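Local coordinates for protein 2,5-dihydroxypyridine 5,6-dioxygenase (Pseudomonas putida KT2440, PDB 7CUP) that catalyses the iron(II)-dependent, dioxygen-consuming ring cleavage of 2,5-dihydroxypyridine between carbons 5 and 6 to N-formylmaleamate, a step of aerobic nicotinate degradation, at residues P258-I263 with R313-H318; F196-E201 with T307-K312; S19-T24 with G116-L121; S26-K31 with D95-T100. One frame throughout, in Å; residues are numbered along the deposited sequence.

Contact 1 of 4, residues P258-I263 with R313-H318; sequences PEVYGI and RKTPCH. With FE (Fe (III) ion), chain G.
Glu259 and Val260, in the short 3-10 turn 258-261, come close to Thr315 and Cys317 of the irregular run 313-318, with CA atoms 5.6 Å apart for Val260 and Cys317. The Glu259 side chain, extended beyond CG, and that of Arg313 run antiparallel past one another, their carboxylate and guanidinium planes almost perpendicular at 87°. Instead of pairing with the guanidinium, Glu259 OE2 accepts a weak hydrogen bond from Lys314 N at 3.1 Å, and it lies equally near Thr315 N. The Arg313 chain bends at chi3 (-61°), which turns NE toward Gly262. There Gly262 CA sits over the centre of the guanidinium face, 3.6 Å above its plane, while NH2 gives a weak bond to Ile263 O at 3.0 Å; NE is taken by Gly304 O. Thr315 packs its CG2 on Glu259 CB, and its OG1 bonds to Asp257. Beyond it, Val260 CG1 presses on Cys317 CB at 3.5 Å, a tight carbon contact. A water donates to both Val260 O and Cys317 O, at 2.8 and 2.6 Å, and so joins the two backbones. The residue after Cys317 is an iron ligand: His318 NE2 binds the metal at 2.2 Å, with His265, Ser302, Asp320 and two waters completing the site, and its ND1 is bonded to Thr73 O. Helix 243-253 packs on Val260 and Cys317 through Met252 and Tyr251, strand 235-240 touches Arg313 and Ile263, and the two segments lead directly into the metal-bearing strands 263-269 and 319-323.

Contact 2 of 4, residues F196-E201 with T307-K312; sequences FTWPNE and TEVGGK
The indole of Trp198 receives Val309 on one face, with both methyl groups used: CG1 stands over the six-membered ring, 3.5 Å from its centroid and 16° off the normal, a CH-pi contact, while CG2 lies 3.7 Å above the indole plane, over the five-membered ring. At the edge, in plane, are Glu308 OE1, 3.9 Å from Trp198 CZ2, and a water. That water accepts from Trp198 NE1 at 2.9 Å and donates to Glu308 OE2 at 2.5 Å, so the indole N-H is satisfied and linked to the carboxylate through the water. The planes of ring and carboxylate stand 65° apart. Val309 CG1 stands anti to the carbonyl carbon (chi1 -67°), beside the backbone N, and is the methyl over the six-membered ring.

Farther along, Glu201 OE2 touches the aliphatic part of Lys312, 3.6 Å from CD, whereas Lys312 NZ is 5.3 Å from that oxygen. The Glu201 carboxylate is held elsewhere, OE1 by Tyr172 OH and OE2 weakly by Asn306 ND2.

Trp198 also touches His265, an iron ligand, and the Glu308 side chain is about 6 Å from the iron, which is consistent with a second-shell place for Trp198 and Glu308. Trp198 immediately follows strand 194-197, packed between strands 175-177 and 263-269 of an antiparallel sheet, and 307-312 belongs to the loop joining strands 299-303 and 319-323.

Contact 3 of 4, residues S19-T24 with G116-L121; sequences SRVDET and GTRILL
Ser19 and Arg118 join the end of helix 5-18 to strand 118-121 of the parallel sheet; the helix stops in a Schellman motif whose C-prime residue is Arg20, with positive phi, and the carbonyl of Ser19 is turned to the guanidinium of Arg118. Ser19 O is gripped twice, by Arg118 NH2 at 2.7 Å and more weakly by NE at 3.1 Å. The NH2 donor lies in the carbonyl plane, and the oxygen is tilted 17° out of the guanidinium plane. Arg118 NE is shared with Ala181 O, and NH1 donates to Gln25 OE1, so the buried guanidinium is held by the carbonyls of Ser19 and Ala181 and the side-chain oxygen of Gln25. A bend at chi3 (-78°) turns NE out of the line of the stem. The backbone N atoms of Arg20 and Val21 are spent on the helix end, on Lys17 O and Leu16 O. Ser19 OG is bonded to Val15 O and Ala181 N while resting 4.3 Å from Leu120 CD2, and the Arg20 guanidinium leads away to a salt bridge with Asp182. Toward strand 26-31 the loop closes an Asx turn in which Asp22 OD1 serves two donors: Thr24 N at 2.8 Å on its anti side, and Thr24 OG1 at 2.6 Å through the syn lone pair.

Contact 4 of 4, residues S26-K31 with D95-T100; sequences SVAVLK and DLVVDT
Asp95, just before strand 96-99, meets Ser26, the first residue of the parallel strand 26-31; its CG stands beside its own backbone N (chi1 -66°), on a carboxylate whose OD2 takes Ser26 N through the anti lone pair at 2.8 Å. OD2 also receives a water that bonds weakly to Ser26 OG. Asp95 N and then Leu96 N both donate to Ser26 O, the first from 30° outside the carbonyl plane. From Leu96 on the regular parallel ladder runs: Leu96 O accepts from Ala28 N at 3.0 Å, and its CD2 rests near Val27 CG1. Val97 follows on the other face with Ala28 and Leu30, where its CG1 lies 4.0 Å from Leu30 CB, and its CA makes a CA-H...O contact to Ala28 O at 3.1 Å. Val98 returns to the face of Val27 and Val29; its N donates to Ala28 O, its O accepts from Leu30 N, and CG2 meets Val27 CG1 at 4.1 Å. Asp99 lies alongside Leu30 with the same heading, OD1 3.9 Å from Leu30 CD2, while its carboxylate accepts backbone N-H groups of Met101, Met102 and Leu103. Thr100 closes the ladder with two donors to Leu30 O, its N and, at 2.7 Å, its OG1. Strands 53-58 and 118-121 flank the pair in the parallel sheet, and helix 37-49 packs on Val29. The backbone ladder, with aliphatic packing on its faces, thus sets the register, and side-chain bonds of Asp95 and Thr100 supplement it at its two ends.

How the contacts relate
The four contacts form two pairs. Contacts 3 and 4, with centres 8 Å apart, share the five-stranded parallel sheet, in which strands 26-31, 96-99 and 118-121 are consecutive neighbours; contact 4 lies between the two segments of contact 3 in sequence. Both close before contacts 1 and 2 open. Those two, 12 Å apart, alternate along the chain and meet where the continuous run 307-318 passes from one to the other, beside the antiparallel sheet of strands 194-197, 263-269, 299-303 and 319-323 that carries three of the four protein iron ligands, with His318 just before strand 319-323. The pairs lie 27 to 32 Å apart between centres, placing the parallel sheet contacts well away from the catalytic iron.

Contact 1 of 4, residues P258-I263 with R313-H318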
loop_
_atom_site.group_PDB
_atom_site.type_symbol
_atom_site.label_atom_id
_atom_site.label_comp_id
_atom_site.label_asym_id
_atom_site.label_seq_id
_atom_site.Cartn_x
_atom_site.Cartn_y
_atom_site.Cartn_z
ATOM N N PRO A 258 -8.750 7.985 -44.158
ATOM C CA PRO A 258 -9.174 6.863 -45.000
ATOM C C PRO A 258 -8.386 5.562 -44.792
ATOM O O PRO A 258 -8.864 4.526 -45.181
ATOM C CB PRO A 258 -9.041 7.400 -46.439
ATOM C CG PRO A 258 -8.167 8.629 -46.344
ATOM C CD PRO A 258 -8.298 9.154 -44.929
ATOM N N GLU A 259 -7.201 5.606 -44.189
ATOM C CA GLU A 259 -6.399 4.367 -43.964
ATOM C C GLU A 259 -7.144 3.393 -43.042
ATOM O O GLU A 259 -6.928 2.184 -43.193
ATOM C CB GLU A 259 -5.049 4.719 -43.362
ATOM C CG GLU A 259 -4.124 5.411 -44.337
ATOM C CD GLU A 259 -2.697 5.503 -43.820
ATOM O OE1 GLU A 259 -1.792 5.779 -44.640
ATOM O OE2 GLU A 259 -2.486 5.270 -42.596
ATOM N N VAL A 260 -8.032 3.887 -42.165
ATOM C CA VAL A 260 -8.723 3.052 -41.120
ATOM C C VAL A 260 -9.461 1.889 -41.813
ATOM O O VAL A 260 -9.540 0.797 -41.208
ATOM C CB VAL A 260 -9.659 3.878 -40.207
ATOM C CG1 VAL A 260 -8.957 5.091 -39.632
ATOM C CG2 VAL A 260 -10.941 4.340 -40.873
ATOM N N TYR A 261 -9.928 2.078 -43.061
ATOM C CA TYR A 261 -10.808 1.113 -43.777
ATOM C C TYR A 261 -9.991 0.006 -44.450
ATOM O O TYR A 261 -10.578 -0.913 -45.041
ATOM C CB TYR A 261 -11.730 1.849 -44.760
ATOM C CG TYR A 261 -12.582 2.885 -44.084
ATOM C CD1 TYR A 261 -13.602 2.500 -43.227
ATOM C CD2 TYR A 261 -12.321 4.239 -44.232
ATOM C CE1 TYR A 261 -14.367 3.439 -42.564
ATOM C CE2 TYR A 261 -13.061 5.198 -43.556
ATOM C CZ TYR A 261 -14.089 4.793 -42.718
ATOM O OH TYR A 261 -14.821 5.719 -42.029
ATOM N N GLY A 262 -8.671 0.041 -44.346
ATOM C CA GLY A 262 -7.838 -0.984 -44.999
ATOM C C GLY A 262 -7.892 -2.320 -44.269
ATOM O O GLY A 262 -7.745 -2.332 -43.040
ATOM N N ILE A 263 -8.011 -3.423 -45.000
ATOM C CA ILE A 263 -7.916 -4.774 -44.408
ATOM C C ILE A 263 -6.450 -5.078 -44.128
ATOM O O ILE A 263 -5.587 -4.910 -45.033
ATOM C CB ILE A 263 -8.564 -5.839 -45.284
ATOM C CG1 ILE A 263 -10.028 -5.505 -45.579
ATOM C CG2 ILE A 263 -8.427 -7.198 -44.632
ATOM C CD1 ILE A 263 -10.934 -5.401 -44.343
ATOM N N ARG A 313 0.144 1.734 -44.467
ATOM C CA ARG A 313 -0.800 2.357 -43.505
ATOM C C ARG A 313 -0.189 2.409 -42.093
ATOM O O ARG A 313 0.169 1.347 -41.564
ATOM C CB ARG A 313 -2.105 1.569 -43.597
ATOM C CG ARG A 313 -2.702 1.556 -45.002
ATOM C CD ARG A 313 -4.182 1.238 -44.916
ATOM N NE ARG A 313 -4.314 -0.073 -44.312
ATOM C CZ ARG A 313 -4.131 -1.223 -44.956
ATOM N NH1 ARG A 313 -3.846 -1.237 -46.251
ATOM N NH2 ARG A 313 -4.254 -2.368 -44.307
ATOM N N LYS A 314 -0.091 3.597 -41.485
ATOM C CA LYS A 314 0.336 3.729 -40.062
ATOM C C LYS A 314 -0.793 4.312 -39.191
ATOM O O LYS A 314 -0.496 4.777 -38.080
ATOM C CB LYS A 314 1.609 4.572 -39.969
ATOM C CG LYS A 314 1.448 6.053 -40.298
ATOM C CD LYS A 314 2.420 6.972 -39.551
ATOM C CE LYS A 314 3.834 6.430 -39.420
ATOM N NZ LYS A 314 4.366 5.922 -40.712
ATOM N N THR A 315 -2.037 4.289 -39.665
ATOM C CA THR A 315 -3.218 4.885 -38.978
ATOM C C THR A 315 -3.375 4.228 -37.606
ATOM O O THR A 315 -3.094 3.046 -37.455
ATOM C CB THR A 315 -4.488 4.735 -39.826
ATOM O OG1 THR A 315 -5.536 5.483 -39.215
ATOM C CG2 THR A 315 -4.926 3.299 -39.978
ATOM N N PRO A 316 -3.731 4.982 -36.547
ATOM C CA PRO A 316 -3.862 4.404 -35.209
ATOM C C PRO A 316 -5.111 3.532 -35.025
ATOM O O PRO A 316 -5.108 2.696 -34.149
ATOM C CB PRO A 316 -3.988 5.636 -34.312
ATOM C CG PRO A 316 -4.604 6.680 -35.203
ATOM C CD PRO A 316 -3.993 6.426 -36.559
ATOM N N CYS A 317 -6.155 3.757 -35.823
ATOM C CA CYS A 317 -7.444 3.031 -35.667
ATOM C C CYS A 317 -7.274 1.549 -36.033
ATOM O O CYS A 317 -6.995 1.242 -37.191
ATOM C CB CYS A 317 -8.524 3.677 -36.511
ATOM S SG CYS A 317 -10.144 2.907 -36.301
ATOM N N HIS A 318 -7.487 0.652 -35.070
ATOM C CA HIS A 318 -7.255 -0.801 -35.223
ATOM C C HIS A 318 -8.455 -1.603 -34.699
ATOM O O HIS A 318 -8.807 -1.466 -33.499
ATOM C CB HIS A 318 -5.964 -1.158 -34.496
ATOM C CG HIS A 318 -5.761 -2.626 -34.421
ATOM N ND1 HIS A 318 -5.836 -3.316 -33.237
ATOM C CD2 HIS A 318 -5.563 -3.531 -35.392
ATOM C CE1 HIS A 318 -5.666 -4.594 -33.466
ATOM N NE2 HIS A 318 -5.490 -4.747 -34.775
HETATM FE FE FE G . -5.220 -6.624 -35.884
HETATM O O HOH W 1 -9.197 0.538 -38.424
HETATM O O HOH W 2 -3.575 -5.228 -36.815
HETATM O O HOH W 3 -4.126 -7.347 -33.977
#

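Contact 2 of 4, residues F196-E201 with T307-K312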
loop_
_atom_site.group_PDB
_atom_site.type_symbol
_atom_site.label_atom_id
_atom_site.label_comp_id
_atom_site.label_asym_id
_atom_site.label_seq_id
_atom_site.Cartn_x
_atom_site.Cartn_y
_atom_site.Cartn_z
ATOM N N PHE A 196 -1.930 -15.849 -39.062
ATOM C CA PHE A 196 -2.483 -14.866 -40.011
ATOM C C PHE A 196 -1.405 -14.449 -41.023
ATOM O O PHE A 196 -0.207 -14.694 -40.776
ATOM C CB PHE A 196 -3.006 -13.656 -39.233
ATOM C CG PHE A 196 -2.028 -13.096 -38.230
ATOM C CD1 PHE A 196 -1.120 -12.112 -38.595
ATOM C CD2 PHE A 196 -2.022 -13.549 -36.922
ATOM C CE1 PHE A 196 -0.228 -11.590 -37.672
ATOM C CE2 PHE A 196 -1.123 -13.034 -35.999
ATOM C CZ PHE A 196 -0.218 -12.067 -36.375
ATOM N N THR A 197 -1.857 -13.892 -42.149
ATOM C CA THR A 197 -1.058 -13.121 -43.133
ATOM C C THR A 197 -1.718 -11.773 -43.365
ATOM O O THR A 197 -2.619 -11.405 -42.590
ATOM C CB THR A 197 -0.986 -13.732 -44.545
ATOM O OG1 THR A 197 -1.477 -15.070 -44.602
ATOM C CG2 THR A 197 0.419 -13.647 -45.087
ATOM N N TRP A 198 -1.271 -11.086 -44.417
ATOM C CA TRP A 198 -1.900 -9.879 -44.981
ATOM C C TRP A 198 -2.260 -10.192 -46.426
ATOM O O TRP A 198 -1.574 -10.973 -47.073
ATOM C CB TRP A 198 -0.935 -8.694 -44.849
ATOM C CG TRP A 198 -0.666 -8.315 -43.428
ATOM C CD1 TRP A 198 -1.101 -7.190 -42.790
ATOM C CD2 TRP A 198 0.130 -9.040 -42.475
ATOM N NE1 TRP A 198 -0.658 -7.183 -41.500
ATOM C CE2 TRP A 198 0.099 -8.300 -41.277
ATOM C CE3 TRP A 198 0.896 -10.211 -42.530
ATOM C CZ2 TRP A 198 0.801 -8.693 -40.143
ATOM C CZ3 TRP A 198 1.581 -10.613 -41.406
ATOM C CH2 TRP A 198 1.521 -9.865 -40.225
ATOM N N PRO A 199 -3.362 -9.643 -46.960
ATOM C CA PRO A 199 -3.631 -9.752 -48.394
ATOM C C PRO A 199 -2.601 -8.921 -49.180
ATOM O O PRO A 199 -2.072 -7.933 -48.643
ATOM C CB PRO A 199 -5.029 -9.146 -48.556
ATOM C CG PRO A 199 -5.172 -8.190 -47.369
ATOM C CD PRO A 199 -4.334 -8.793 -46.256
ATOM N N ASN A 200 -2.396 -9.259 -50.454
ATOM C CA ASN A 200 -1.590 -8.414 -51.387
ATOM C C ASN A 200 -2.146 -6.991 -51.373
ATOM O O ASN A 200 -3.370 -6.838 -51.133
ATOM C CB ASN A 200 -1.536 -9.042 -52.782
ATOM C CG ASN A 200 -0.888 -10.406 -52.732
ATOM O OD1 ASN A 200 -0.103 -10.687 -51.832
ATOM N ND2 ASN A 200 -1.250 -11.281 -53.651
ATOM N N GLU A 201 -1.292 -5.985 -51.602
ATOM C CA GLU A 201 -1.689 -4.547 -51.545
ATOM C C GLU A 201 -2.836 -4.324 -52.568
ATOM O O GLU A 201 -2.811 -4.929 -53.645
ATOM C CB GLU A 201 -0.431 -3.668 -51.680
ATOM C CG GLU A 201 -0.420 -2.414 -50.789
ATOM C CD GLU A 201 -0.352 -2.593 -49.273
ATOM O OE1 GLU A 201 -0.043 -3.715 -48.832
ATOM O OE2 GLU A 201 -0.616 -1.601 -48.516
ATOM N N THR A 307 2.111 -1.319 -41.275
ATOM C CA THR A 307 3.572 -0.997 -41.393
ATOM C C THR A 307 4.409 -2.037 -40.646
ATOM O O THR A 307 5.568 -2.169 -41.012
ATOM C CB THR A 307 4.001 0.387 -40.882
ATOM O OG1 THR A 307 3.772 0.406 -39.476
ATOM C CG2 THR A 307 3.284 1.537 -41.549
ATOM N N GLU A 308 3.843 -2.763 -39.673
ATOM C CA GLU A 308 4.554 -3.859 -38.953
ATOM C C GLU A 308 5.133 -4.873 -39.956
ATOM O O GLU A 308 6.067 -5.553 -39.572
ATOM C CB GLU A 308 3.648 -4.560 -37.937
ATOM C CG GLU A 308 2.495 -5.308 -38.570
ATOM C CD GLU A 308 1.362 -5.641 -37.614
ATOM O OE1 GLU A 308 1.489 -6.634 -36.865
ATOM O OE2 GLU A 308 0.357 -4.901 -37.610
ATOM N N VAL A 309 4.589 -4.987 -41.175
ATOM C CA VAL A 309 5.125 -5.859 -42.269
ATOM C C VAL A 309 5.520 -5.016 -43.496
ATOM O O VAL A 309 5.682 -5.592 -44.582
ATOM C CB VAL A 309 4.121 -6.960 -42.662
ATOM C CG1 VAL A 309 3.930 -7.940 -41.532
ATOM C CG2 VAL A 309 2.787 -6.415 -43.157
ATOM N N GLY A 310 5.647 -3.700 -43.350
ATOM C CA GLY A 310 6.104 -2.810 -44.436
ATOM C C GLY A 310 4.987 -2.356 -45.363
ATOM O O GLY A 310 5.315 -1.758 -46.407
ATOM N N GLY A 311 3.714 -2.580 -45.009
ATOM C CA GLY A 311 2.571 -1.947 -45.696
ATOM C C GLY A 311 2.627 -0.436 -45.542
ATOM O O GLY A 311 3.472 0.042 -44.741
ATOM N N LYS A 312 1.727 0.289 -46.217
ATOM C CA LYS A 312 1.744 1.777 -46.325
ATOM C C LYS A 312 1.051 2.437 -45.127
ATOM O O LYS A 312 1.383 3.577 -44.796
ATOM C CB LYS A 312 1.070 2.207 -47.632
ATOM C CG LYS A 312 1.682 1.568 -48.874
ATOM C CD LYS A 312 0.712 1.358 -50.008
ATOM C CE LYS A 312 0.361 2.634 -50.741
ATOM N NZ LYS A 312 -0.206 2.334 -52.079
HETATM O O HOH W 4 -1.327 -5.215 -39.410
#

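Contact 3 of 4, residues S19-T24 with G116-L121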
loop_
_atom_site.group_PDB
_atom_site.type_symbol
_atom_site.label_atom_id
_atom_site.label_comp_id
_atom_site.label_asym_id
_atom_site.label_seq_id
_atom_site.Cartn_x
_atom_site.Cartn_y
_atom_site.Cartn_z
ATOM N N SER A 19 10.255 -21.076 -23.167
ATOM C CA SER A 19 10.914 -19.913 -23.817
ATOM C C SER A 19 12.451 -20.013 -23.755
ATOM O O SER A 19 13.115 -19.019 -24.097
ATOM C CB SER A 19 10.423 -18.606 -23.203
ATOM O OG SER A 19 9.072 -18.357 -23.524
ATOM N N ARG A 20 13.004 -21.133 -23.296
ATOM C CA ARG A 20 14.460 -21.444 -23.285
ATOM C C ARG A 20 15.203 -20.515 -22.326
ATOM O O ARG A 20 16.398 -20.210 -22.548
ATOM C CB ARG A 20 15.018 -21.471 -24.718
ATOM C CG ARG A 20 14.550 -22.709 -25.480
ATOM C CD ARG A 20 15.294 -23.084 -26.756
ATOM N NE ARG A 20 14.319 -23.296 -27.827
ATOM C CZ ARG A 20 13.467 -24.329 -27.935
ATOM N NH1 ARG A 20 13.461 -25.298 -27.032
ATOM N NH2 ARG A 20 12.619 -24.387 -28.956
ATOM N N VAL A 21 14.560 -20.121 -21.234
ATOM C CA VAL A 21 15.271 -19.393 -20.151
ATOM C C VAL A 21 15.975 -20.426 -19.283
ATOM O O VAL A 21 15.342 -21.395 -18.890
ATOM C CB VAL A 21 14.312 -18.547 -19.319
ATOM C CG1 VAL A 21 14.989 -17.982 -18.101
ATOM C CG2 VAL A 21 13.678 -17.469 -20.170
ATOM N N ASP A 22 17.248 -20.201 -18.990
ATOM C CA ASP A 22 18.054 -21.037 -18.063
ATOM C C ASP A 22 19.169 -20.150 -17.527
ATOM O O ASP A 22 19.147 -18.932 -17.782
ATOM C CB ASP A 22 18.581 -22.307 -18.755
ATOM C CG ASP A 22 19.465 -22.021 -19.958
ATOM O OD1 ASP A 22 20.140 -20.968 -19.977
ATOM O OD2 ASP A 22 19.410 -22.824 -20.908
ATOM N N GLU A 23 20.137 -20.754 -16.863
ATOM C CA GLU A 23 21.227 -20.037 -16.166
ATOM C C GLU A 23 22.087 -19.282 -17.180
ATOM O O GLU A 23 22.868 -18.474 -16.740
ATOM C CB GLU A 23 22.061 -21.002 -15.313
ATOM C CG GLU A 23 23.002 -21.890 -16.104
ATOM C CD GLU A 23 22.353 -23.042 -16.860
ATOM O OE1 GLU A 23 21.199 -23.420 -16.525
ATOM O OE2 GLU A 23 23.000 -23.569 -17.791
ATOM N N THR A 24 21.999 -19.516 -18.486
ATOM C CA THR A 24 22.870 -18.754 -19.432
ATOM C C THR A 24 22.173 -17.429 -19.787
ATOM O O THR A 24 22.772 -16.563 -20.466
ATOM C CB THR A 24 23.195 -19.620 -20.651
ATOM O OG1 THR A 24 21.993 -19.803 -21.407
ATOM C CG2 THR A 24 23.708 -20.977 -20.239
ATOM N N GLY A 116 18.253 -10.163 -31.858
ATOM C CA GLY A 116 18.245 -11.536 -31.313
ATOM C C GLY A 116 17.437 -11.680 -30.018
ATOM O O GLY A 116 17.006 -12.813 -29.687
ATOM N N THR A 117 17.207 -10.580 -29.302
ATOM C CA THR A 117 16.325 -10.563 -28.113
ATOM C C THR A 117 14.947 -11.128 -28.471
ATOM O O THR A 117 14.451 -10.824 -29.544
ATOM C CB THR A 117 16.224 -9.158 -27.515
ATOM O OG1 THR A 117 17.542 -8.774 -27.122
ATOM C CG2 THR A 117 15.257 -9.107 -26.352
ATOM N N ARG A 118 14.395 -11.964 -27.596
ATOM C CA ARG A 118 13.032 -12.554 -27.682
ATOM C C ARG A 118 12.062 -11.767 -26.778
ATOM O O ARG A 118 12.474 -11.268 -25.724
ATOM C CB ARG A 118 13.018 -14.014 -27.226
ATOM C CG ARG A 118 14.280 -14.775 -27.559
ATOM C CD ARG A 118 14.174 -16.258 -27.357
ATOM N NE ARG A 118 14.268 -16.786 -25.995
ATOM C CZ ARG A 118 15.371 -16.846 -25.248
ATOM N NH1 ARG A 118 16.502 -16.274 -25.646
ATOM N NH2 ARG A 118 15.324 -17.447 -24.073
ATOM N N ILE A 119 10.790 -11.679 -27.162
ATOM C CA ILE A 119 9.797 -10.896 -26.377
ATOM C C ILE A 119 8.562 -11.757 -26.159
ATOM O O ILE A 119 7.951 -12.193 -27.179
ATOM C CB ILE A 119 9.440 -9.567 -27.046
ATOM C CG1 ILE A 119 10.692 -8.729 -27.346
ATOM C CG2 ILE A 119 8.413 -8.852 -26.172
ATOM C CD1 ILE A 119 10.419 -7.384 -28.050
ATOM N N LEU A 120 8.207 -11.965 -24.884
ATOM C CA LEU A 120 6.938 -12.630 -24.483
ATOM C C LEU A 120 5.989 -11.578 -23.901
ATOM O O LEU A 120 6.316 -10.993 -22.889
ATOM C CB LEU A 120 7.227 -13.720 -23.452
ATOM C CG LEU A 120 5.994 -14.509 -23.014
ATOM C CD1 LEU A 120 5.376 -15.241 -24.192
ATOM C CD2 LEU A 120 6.346 -15.475 -21.912
ATOM N N LEU A 121 4.853 -11.341 -24.548
ATOM C CA LEU A 121 3.791 -10.453 -24.019
ATOM C C LEU A 121 2.957 -11.268 -23.026
ATOM O O LEU A 121 2.664 -12.449 -23.319
ATOM C CB LEU A 121 2.951 -9.903 -25.169
ATOM C CG LEU A 121 1.775 -9.045 -24.721
ATOM C CD1 LEU A 121 2.245 -7.767 -24.055
ATOM C CD2 LEU A 121 0.839 -8.750 -25.882
#

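Contact 4 of 4, residues S26-K31 with D95-T100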
loop_
_atom_site.group_PDB
_atom_site.type_symbol
_atom_site.label_atom_id
_atom_site.label_comp_id
_atom_site.label_asym_id
_atom_site.label_seq_id
_atom_site.Cartn_x
_atom_site.Cartn_y
_atom_site.Cartn_z
ATOM N N SER A 26 19.580 -13.902 -19.643
ATOM C CA SER A 26 19.153 -12.674 -18.934
ATOM C C SER A 26 17.715 -12.339 -19.319
ATOM O O SER A 26 17.360 -12.364 -20.520
ATOM C CB SER A 26 20.091 -11.559 -19.215
ATOM O OG SER A 26 21.314 -11.819 -18.548
ATOM N N VAL A 27 16.905 -12.079 -18.315
ATOM C CA VAL A 27 15.475 -11.704 -18.492
ATOM C C VAL A 27 15.283 -10.271 -17.994
ATOM O O VAL A 27 15.660 -9.974 -16.834
ATOM C CB VAL A 27 14.567 -12.675 -17.728
ATOM C CG1 VAL A 27 13.112 -12.239 -17.830
ATOM C CG2 VAL A 27 14.757 -14.111 -18.194
ATOM N N ALA A 28 14.678 -9.426 -18.813
ATOM C CA ALA A 28 14.160 -8.107 -18.413
ATOM C C ALA A 28 12.637 -8.195 -18.339
ATOM O O ALA A 28 11.997 -8.638 -19.320
ATOM C CB ALA A 28 14.626 -7.062 -19.392
ATOM N N VAL A 29 12.087 -7.785 -17.204
ATOM C CA VAL A 29 10.622 -7.670 -16.990
ATOM C C VAL A 29 10.269 -6.196 -17.177
ATOM O O VAL A 29 10.696 -5.365 -16.358
ATOM C CB VAL A 29 10.154 -8.225 -15.637
ATOM C CG1 VAL A 29 8.638 -8.115 -15.531
ATOM C CG2 VAL A 29 10.599 -9.662 -15.449
ATOM N N LEU A 30 9.613 -5.901 -18.300
ATOM C CA LEU A 30 9.215 -4.530 -18.703
ATOM C C LEU A 30 7.844 -4.214 -18.109
ATOM O O LEU A 30 6.893 -5.025 -18.279
ATOM C CB LEU A 30 9.167 -4.456 -20.217
ATOM C CG LEU A 30 8.648 -3.125 -20.742
ATOM C CD1 LEU A 30 9.520 -1.955 -20.276
ATOM C CD2 LEU A 30 8.539 -3.190 -22.247
ATOM N N LYS A 31 7.748 -3.101 -17.410
ATOM C CA LYS A 31 6.467 -2.708 -16.766
ATOM C C LYS A 31 6.280 -1.196 -16.841
ATOM O O LYS A 31 7.254 -0.485 -17.110
ATOM C CB LYS A 31 6.440 -3.159 -15.298
ATOM C CG LYS A 31 7.561 -2.596 -14.445
ATOM C CD LYS A 31 7.433 -2.967 -12.994
ATOM C CE LYS A 31 8.441 -2.271 -12.117
ATOM N NZ LYS A 31 8.116 -2.519 -10.698
ATOM N N ASP A 95 18.259 -11.407 -22.956
ATOM C CA ASP A 95 17.952 -12.488 -23.925
ATOM C C ASP A 95 16.437 -12.517 -24.180
ATOM O O ASP A 95 16.010 -12.751 -25.311
ATOM C CB ASP A 95 18.488 -13.819 -23.425
ATOM C CG ASP A 95 20.009 -13.809 -23.379
ATOM O OD1 ASP A 95 20.630 -13.732 -24.465
ATOM O OD2 ASP A 95 20.540 -13.812 -22.263
ATOM N N LEU A 96 15.647 -12.296 -23.145
ATOM C CA LEU A 96 14.167 -12.397 -23.224
ATOM C C LEU A 96 13.571 -11.224 -22.452
ATOM O O LEU A 96 14.069 -10.929 -21.339
ATOM C CB LEU A 96 13.705 -13.725 -22.623
ATOM C CG LEU A 96 12.193 -13.972 -22.743
ATOM C CD1 LEU A 96 11.896 -15.385 -23.249
ATOM C CD2 LEU A 96 11.499 -13.755 -21.426
ATOM N N VAL A 97 12.598 -10.540 -23.039
ATOM C CA VAL A 97 11.821 -9.467 -22.350
ATOM C C VAL A 97 10.450 -10.058 -22.055
ATOM O O VAL A 97 9.880 -10.655 -22.998
ATOM C CB VAL A 97 11.722 -8.203 -23.224
ATOM C CG1 VAL A 97 10.807 -7.158 -22.591
ATOM C CG2 VAL A 97 13.111 -7.631 -23.492
ATOM N N VAL A 98 10.013 -10.023 -20.786
ATOM C CA VAL A 98 8.586 -10.262 -20.427
ATOM C C VAL A 98 7.905 -8.905 -20.461
ATOM O O VAL A 98 8.183 -8.098 -19.599
ATOM C CB VAL A 98 8.415 -10.895 -19.045
ATOM C CG1 VAL A 98 6.949 -11.077 -18.744
ATOM C CG2 VAL A 98 9.171 -12.208 -18.953
ATOM N N ASP A 99 7.048 -8.665 -21.429
ATOM C CA ASP A 99 6.348 -7.368 -21.548
ATOM C C ASP A 99 5.008 -7.457 -20.801
ATOM O O ASP A 99 4.093 -8.154 -21.254
ATOM C CB ASP A 99 6.261 -7.025 -23.035
ATOM C CG ASP A 99 5.468 -5.774 -23.333
ATOM O OD1 ASP A 99 5.112 -5.069 -22.353
ATOM O OD2 ASP A 99 5.174 -5.562 -24.528
ATOM N N THR A 100 4.889 -6.738 -19.689
ATOM C CA THR A 100 3.634 -6.578 -18.914
ATOM C C THR A 100 3.042 -5.188 -19.129
ATOM O O THR A 100 2.144 -4.823 -18.355
ATOM C CB THR A 100 3.888 -6.802 -17.421
ATOM O OG1 THR A 100 4.669 -5.731 -16.872
ATOM C CG2 THR A 100 4.609 -8.098 -17.149
HETATM O O HOH W 5 22.749 -13.689 -20.934
#